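Local coordinates for odorant-binding protein 2a (Homo sapiens, PDB 4RUN), which binds and carries small hydrophobic volatile molecules, with higher affinity for aldehydes and large fatty acids, at residues G12-K17 with D93-Y98; F97-Q102 with R108-L113. The protein carries 2 engineered substitutions. One frame throughout, in Å; residues are numbered along the deposited sequence.

Contact 1 (G12-K17 with D93-Y98)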
loop_
_atom_site.group_PDB
_atom_site.type_symbol
_atom_site.label_atom_id
_atom_site.label_comp_id
_atom_site.label_asym_id
_atom_site.label_seq_id
_atom_site.Cartn_x
_atom_site.Cartn_y
_atom_site.Cartn_z
ATOM N N GLY A 12 12.550 1.500 6.723
ATOM C CA GLY A 12 12.024 1.989 8.003
ATOM C C GLY A 12 10.521 1.777 8.139
ATOM O O GLY A 12 9.934 0.935 7.457
ATOM N N THR A 13 9.899 2.542 9.028
ATOM C CA THR A 13 8.470 2.411 9.295
ATOM C C THR A 13 7.651 3.334 8.380
ATOM O O THR A 13 8.021 4.486 8.160
ATOM C CB THR A 13 8.149 2.705 10.777
ATOM O OG1 THR A 13 8.783 1.729 11.602
ATOM C CG2 THR A 13 6.642 2.669 11.044
ATOM N N TRP A 14 6.562 2.790 7.830
ATOM C CA TRP A 14 5.561 3.557 7.096
ATOM C C TRP A 14 4.181 3.257 7.653
ATOM O O TRP A 14 3.934 2.199 8.212
ATOM C CB TRP A 14 5.546 3.191 5.624
ATOM C CG TRP A 14 6.742 3.571 4.860
ATOM C CD1 TRP A 14 7.884 2.851 4.722
ATOM C CD2 TRP A 14 6.907 4.739 4.067
ATOM N NE1 TRP A 14 8.760 3.501 3.898
ATOM C CE2 TRP A 14 8.186 4.668 3.481
ATOM C CE3 TRP A 14 6.105 5.848 3.797
ATOM C CZ2 TRP A 14 8.685 5.663 2.642
ATOM C CZ3 TRP A 14 6.603 6.838 2.964
ATOM C CH2 TRP A 14 7.880 6.735 2.397
ATOM N N TYR A 15 3.282 4.206 7.476
ATOM C CA TYR A 15 1.937 4.087 7.962
ATOM C C TYR A 15 0.993 4.195 6.778
ATOM O O TYR A 15 1.117 5.118 5.965
ATOM C CB TYR A 15 1.639 5.194 8.968
ATOM C CG TYR A 15 2.428 5.079 10.241
ATOM C CD1 TYR A 15 1.955 4.307 11.299
ATOM C CD2 TYR A 15 3.657 5.727 10.393
ATOM C CE1 TYR A 15 2.680 4.179 12.470
ATOM C CE2 TYR A 15 4.390 5.613 11.565
ATOM C CZ TYR A 15 3.896 4.835 12.601
ATOM O OH TYR A 15 4.607 4.693 13.775
ATOM N N VAL A 16 0.055 3.251 6.693
ATOM C CA VAL A 16 -0.964 3.227 5.649
ATOM C C VAL A 16 -2.179 4.011 6.123
ATOM O O VAL A 16 -2.861 3.601 7.058
ATOM C CB VAL A 16 -1.401 1.793 5.344
ATOM C CG1 VAL A 16 -2.457 1.799 4.258
ATOM C CG2 VAL A 16 -0.203 0.914 4.966
ATOM N N LYS A 17 -2.455 5.133 5.471
ATOM C CA LYS A 17 -3.457 6.088 5.953
ATOM C C LYS A 17 -4.762 6.001 5.187
ATOM O O LYS A 17 -5.822 6.319 5.705
ATOM C CB LYS A 17 -2.892 7.496 5.833
ATOM C CG LYS A 17 -1.548 7.669 6.523
ATOM C CD LYS A 17 -0.966 9.035 6.249
ATOM C CE LYS A 17 0.161 9.314 7.213
ATOM N NZ LYS A 17 0.836 10.615 6.963
ATOM N N ASP A 93 3.651 15.560 2.420
ATOM C CA ASP A 93 4.847 14.817 2.777
ATOM C C ASP A 93 4.613 13.304 2.772
ATOM O O ASP A 93 5.347 12.554 3.426
ATOM C CB ASP A 93 5.341 15.315 4.136
ATOM C CG ASP A 93 5.586 16.822 4.144
ATOM O OD1 ASP A 93 6.264 17.319 3.218
ATOM O OD2 ASP A 93 5.081 17.503 5.062
ATOM N N ASP A 94 3.619 12.869 1.995
ATOM C CA ASP A 94 3.276 11.465 1.879
ATOM C C ASP A 94 3.552 10.972 0.474
ATOM O O ASP A 94 3.846 11.753 -0.439
ATOM C CB ASP A 94 1.800 11.240 2.213
ATOM C CG ASP A 94 1.487 11.461 3.673
ATOM O OD1 ASP A 94 2.377 11.334 4.527
ATOM O OD2 ASP A 94 0.334 11.769 3.990
ATOM N N TYR A 95 3.452 9.661 0.315
ATOM C CA TYR A 95 3.690 9.001 -0.949
ATOM C C TYR A 95 2.462 8.169 -1.285
ATOM O O TYR A 95 1.632 7.898 -0.414
ATOM C CB TYR A 95 4.886 8.072 -0.832
ATOM C CG TYR A 95 6.241 8.728 -0.771
ATOM C CD1 TYR A 95 6.742 9.237 0.420
ATOM C CD2 TYR A 95 7.050 8.777 -1.893
ATOM C CE1 TYR A 95 8.008 9.802 0.482
ATOM C CE2 TYR A 95 8.306 9.342 -1.849
ATOM C CZ TYR A 95 8.787 9.852 -0.660
ATOM O OH TYR A 95 10.051 10.416 -0.618
ATOM N N VAL A 96 2.377 7.747 -2.542
ATOM C CA VAL A 96 1.374 6.779 -2.969
ATOM C C VAL A 96 2.038 5.468 -3.354
ATOM O O VAL A 96 3.046 5.457 -4.047
ATOM C CB VAL A 96 0.566 7.291 -4.157
ATOM C CG1 VAL A 96 -0.360 6.208 -4.686
ATOM C CG2 VAL A 96 -0.224 8.510 -3.729
ATOM N N PHE A 97 1.464 4.372 -2.872
ATOM C CA PHE A 97 1.950 3.035 -3.145
ATOM C C PHE A 97 0.913 2.415 -4.058
ATOM O O PHE A 97 -0.178 2.062 -3.633
ATOM C CB PHE A 97 2.069 2.289 -1.825
ATOM C CG PHE A 97 2.471 0.860 -1.943
ATOM C CD1 PHE A 97 1.514 -0.134 -2.184
ATOM C CD2 PHE A 97 3.787 0.486 -1.727
ATOM C CE1 PHE A 97 1.880 -1.465 -2.250
ATOM C CE2 PHE A 97 4.156 -0.844 -1.787
ATOM C CZ PHE A 97 3.202 -1.821 -2.049
ATOM N N TYR A 98 1.258 2.321 -5.330
ATOM C CA TYR A 98 0.347 1.863 -6.367
ATOM C C TYR A 98 0.802 0.474 -6.766
ATOM O O TYR A 98 1.999 0.266 -6.960
ATOM C CB TYR A 98 0.423 2.841 -7.547
ATOM C CG TYR A 98 -0.552 2.585 -8.669
ATOM C CD1 TYR A 98 -1.924 2.531 -8.432
ATOM C CD2 TYR A 98 -0.104 2.428 -9.991
ATOM C CE1 TYR A 98 -2.826 2.300 -9.471
ATOM C CE2 TYR A 98 -0.996 2.201 -11.042
ATOM C CZ TYR A 98 -2.359 2.137 -10.780
ATOM O OH TYR A 98 -3.242 1.920 -11.820
#
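W14 and D94 have the most surface buried here, each with its own partner: W14 drives its indole against Y95, and D94 receives the ammonium of K17. The six-membered ring of W14 comes in edge first, its CH2 lying 3.4 Å from Y95 CD1, while CZ3 reaches the same side of the phenol ring. The planes stand at 85° with ring centroids 5.3 Å apart, an offset edge-to-face (T-shaped) pair. W14 CG is anti to its carbonyl carbon (chi1 -67°), which swings the indole off strand 12-21 toward Y95; at the other side of the indole, NE1 donates to the carbonyl of I10. R116 adds a cation-pi contact to W14, the Trp-Arg pair that accompanies the G-x-W signature of lipocalins, here G12 to W14.

K17 reaches out with an extended chain to meet D94 coming from the opposite direction. K17 NZ forms a salt bridge with D94, hydrogen-bonding to D94 OD1 at 3.0 Å from the syn side, 26° out of the carboxylate plane, and weakly to D94 OD2 at 3.2 Å. N119 O accepts a further bond from the same ammonium. Both K17 and D94 are buried, so their opposite charges probably compensate each other, and the nearby carboxylate is likely to keep the lysine protonated inside the protein.

Contact 2 (F97-Q102 with R108-L113). Engineered in segment 97-102: S99 (natural residue Cys). Engineered in segment 108-113: N112 (natural residue Lys).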
loop_
_atom_site.group_PDB
_atom_site.type_symbol
_atom_site.label_atom_id
_atom_site.label_comp_id
_atom_site.label_asym_id
_atom_site.label_seq_id
_atom_site.Cartn_x
_atom_site.Cartn_y
_atom_site.Cartn_z
ATOM N N PHE A 97 1.464 4.372 -2.872
ATOM C CA PHE A 97 1.950 3.035 -3.145
ATOM C C PHE A 97 0.913 2.415 -4.058
ATOM O O PHE A 97 -0.178 2.062 -3.633
ATOM C CB PHE A 97 2.069 2.289 -1.825
ATOM C CG PHE A 97 2.471 0.860 -1.943
ATOM C CD1 PHE A 97 1.514 -0.134 -2.184
ATOM C CD2 PHE A 97 3.787 0.486 -1.727
ATOM C CE1 PHE A 97 1.880 -1.465 -2.250
ATOM C CE2 PHE A 97 4.156 -0.844 -1.787
ATOM C CZ PHE A 97 3.202 -1.821 -2.049
ATOM N N TYR A 98 1.258 2.321 -5.330
ATOM C CA TYR A 98 0.347 1.863 -6.367
ATOM C C TYR A 98 0.802 0.474 -6.766
ATOM O O TYR A 98 1.999 0.266 -6.960
ATOM C CB TYR A 98 0.423 2.841 -7.547
ATOM C CG TYR A 98 -0.552 2.585 -8.669
ATOM C CD1 TYR A 98 -1.924 2.531 -8.432
ATOM C CD2 TYR A 98 -0.104 2.428 -9.991
ATOM C CE1 TYR A 98 -2.826 2.300 -9.471
ATOM C CE2 TYR A 98 -0.996 2.201 -11.042
ATOM C CZ TYR A 98 -2.359 2.137 -10.780
ATOM O OH TYR A 98 -3.242 1.920 -11.820
ATOM N N SER A 99 -0.114 -0.490 -6.830
ATOM C CA SER A 99 0.255 -1.847 -7.219
ATOM C C SER A 99 -0.622 -2.362 -8.355
ATOM O O SER A 99 -1.828 -2.107 -8.402
ATOM C CB SER A 99 0.193 -2.803 -6.018
ATOM O OG SER A 99 -1.112 -3.332 -5.809
ATOM N N LYS A 100 0.006 -3.089 -9.270
ATOM C CA LYS A 100 -0.686 -3.779 -10.353
ATOM C C LYS A 100 -0.354 -5.273 -10.212
ATOM O O LYS A 100 0.823 -5.657 -10.265
ATOM C CB LYS A 100 -0.216 -3.238 -11.708
ATOM C CG LYS A 100 -0.455 -1.746 -11.924
ATOM C CD LYS A 100 0.018 -1.291 -13.302
ATOM C CE LYS A 100 -1.010 -1.610 -14.374
ATOM N NZ LYS A 100 -0.515 -1.537 -15.778
ATOM N N ASP A 101 -1.379 -6.103 -9.995
ATOM C CA ASP A 101 -1.190 -7.530 -9.686
ATOM C C ASP A 101 -1.824 -8.435 -10.754
ATOM O O ASP A 101 -3.045 -8.476 -10.919
ATOM C CB ASP A 101 -1.798 -7.795 -8.299
ATOM C CG ASP A 101 -1.237 -9.036 -7.588
ATOM O OD1 ASP A 101 -0.361 -9.747 -8.118
ATOM O OD2 ASP A 101 -1.714 -9.304 -6.462
ATOM N N GLN A 102 -0.978 -9.158 -11.488
ATOM C CA GLN A 102 -1.458 -10.112 -12.494
ATOM C C GLN A 102 -1.957 -11.379 -11.790
ATOM O O GLN A 102 -1.243 -12.370 -11.676
ATOM C CB GLN A 102 -0.360 -10.455 -13.495
ATOM C CG GLN A 102 0.428 -9.268 -14.003
ATOM C CD GLN A 102 1.590 -9.682 -14.882
ATOM O OE1 GLN A 102 2.023 -10.837 -14.866
ATOM N NE2 GLN A 102 2.103 -8.737 -15.665
ATOM N N ARG A 108 -5.398 -6.737 -10.989
ATOM C CA ARG A 108 -5.910 -5.989 -9.845
ATOM C C ARG A 108 -5.086 -4.737 -9.599
ATOM O O ARG A 108 -3.871 -4.837 -9.408
ATOM C CB ARG A 108 -5.894 -6.868 -8.586
ATOM C CG ARG A 108 -6.465 -6.195 -7.343
ATOM C CD ARG A 108 -6.690 -7.211 -6.230
ATOM N NE ARG A 108 -7.976 -7.906 -6.362
ATOM C CZ ARG A 108 -8.297 -9.038 -5.736
ATOM N NH1 ARG A 108 -7.430 -9.642 -4.924
ATOM N NH2 ARG A 108 -9.496 -9.587 -5.936
ATOM N N TYR A 109 -5.754 -3.572 -9.596
ATOM C CA TYR A 109 -5.139 -2.301 -9.182
ATOM C C TYR A 109 -5.480 -1.993 -7.740
ATOM O O TYR A 109 -6.568 -2.302 -7.267
ATOM C CB TYR A 109 -5.617 -1.099 -10.009
ATOM C CG TYR A 109 -5.413 -1.168 -11.503
ATOM C CD1 TYR A 109 -4.295 -1.772 -12.054
ATOM C CD2 TYR A 109 -6.324 -0.557 -12.366
ATOM C CE1 TYR A 109 -4.112 -1.801 -13.427
ATOM C CE2 TYR A 109 -6.144 -0.582 -13.736
ATOM C CZ TYR A 109 -5.038 -1.208 -14.263
ATOM O OH TYR A 109 -4.861 -1.249 -15.624
ATOM N N MET A 110 -4.552 -1.336 -7.057
ATOM C CA MET A 110 -4.730 -1.026 -5.651
ATOM C C MET A 110 -3.779 0.106 -5.279
ATOM O O MET A 110 -2.608 0.103 -5.660
ATOM C CB MET A 110 -4.455 -2.277 -4.819
ATOM C CG MET A 110 -4.771 -2.132 -3.343
ATOM S SD MET A 110 -4.272 -3.572 -2.367
ATOM C CE MET A 110 -4.353 -4.906 -3.567
ATOM N N GLY A 111 -4.288 1.077 -4.536
ATOM C CA GLY A 111 -3.508 2.239 -4.157
ATOM C C GLY A 111 -3.518 2.433 -2.660
ATOM O O GLY A 111 -4.521 2.201 -2.011
ATOM N N ASN A 112 -2.393 2.857 -2.104
ATOM C CA ASN A 112 -2.311 3.105 -0.681
ATOM C C ASN A 112 -1.597 4.408 -0.412
ATOM O O ASN A 112 -0.531 4.671 -0.970
ATOM C CB ASN A 112 -1.596 1.954 0.014
ATOM C CG ASN A 112 -2.253 0.620 -0.263
ATOM O OD1 ASN A 112 -3.330 0.340 0.241
ATOM N ND2 ASN A 112 -1.627 -0.189 -1.093
ATOM N N LEU A 113 -2.212 5.234 0.419
ATOM C CA LEU A 113 -1.600 6.453 0.881
ATOM C C LEU A 113 -0.708 6.085 2.040
ATOM O O LEU A 113 -1.178 5.548 3.044
ATOM C CB LEU A 113 -2.671 7.443 1.330
ATOM C CG LEU A 113 -2.153 8.788 1.833
ATOM C CD1 LEU A 113 -1.429 9.519 0.722
ATOM C CD2 LEU A 113 -3.297 9.625 2.359
HETATM O O HOH W 1 -2.702 -4.886 -6.995
#
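F97-Q102 and R108-L113 run antiparallel as the two arms of a hairpin, their axes 4.7 Å apart at closest approach and their directions 167° from each other. Reciprocal N-H...O bonds join the hydrogen-bonded pairs F97-N112, S99-M110 and D101-R108; F97 N to N112 O measures 2.8 Å. Between them lie the non-hydrogen-bonded pairs Y98-G111 and K100-Y109, where CA-H groups approach carbonyl oxygens, as Y109 CA does S99 O at 3.4 Å.

On the face carrying Y98, K100 and Y109, the hydroxyl of Y98 sits 3.7 Å above the plane of the Y109 ring, over its centre. Y98 CG stands anti to the backbone N (chi1 -175°), a setting that carries the phenol to that ring. K100 runs alongside the same ring, with its CG 3.8 Å from Y109 CD1. With an alanine at Y109, the Y98 hydroxyl would probably lose the ring it rests on, and the K100 chain would be freer to turn. On the other face, the engineered N112 lies beside F97, its ND2 3.3 Å from F97 CD1 and its amide turned 44° from the ring.

D101 is held by salt bridges to R81 and R103. Strand 82-88 flanks the hairpin beyond 97-102, strand 12-21 beyond 108-113, where M110 and N112 touch M19, and L113 packs on L125 and F128 of helix 122-134.

Overall arrangement
Contact 2 is a pairing of neighbouring strands, whereas contact 1 reaches past strand 106-115 to bring together strands 12-21 and 95-103, which flank it. Their centres lie about 13 Å apart, and their segments overlap at F97 and Y98, which make cross-segment contacts in contact 2. L113 joins them: its O probably accepts a hydrogen bond from K17 N at 2.8 Å, and its CD1 packs 3.6 Å from Y95 O. Together they belong to the curled sheet of the lipocalin barrel, with contact 1 at the G-x-W end. A citrate, probably from the crystallisation liquor, lies about 3 Å from the M110 side chain, consistent with the M110 face of contact 2 lining the barrel interior, where lipocalins hold their ligands.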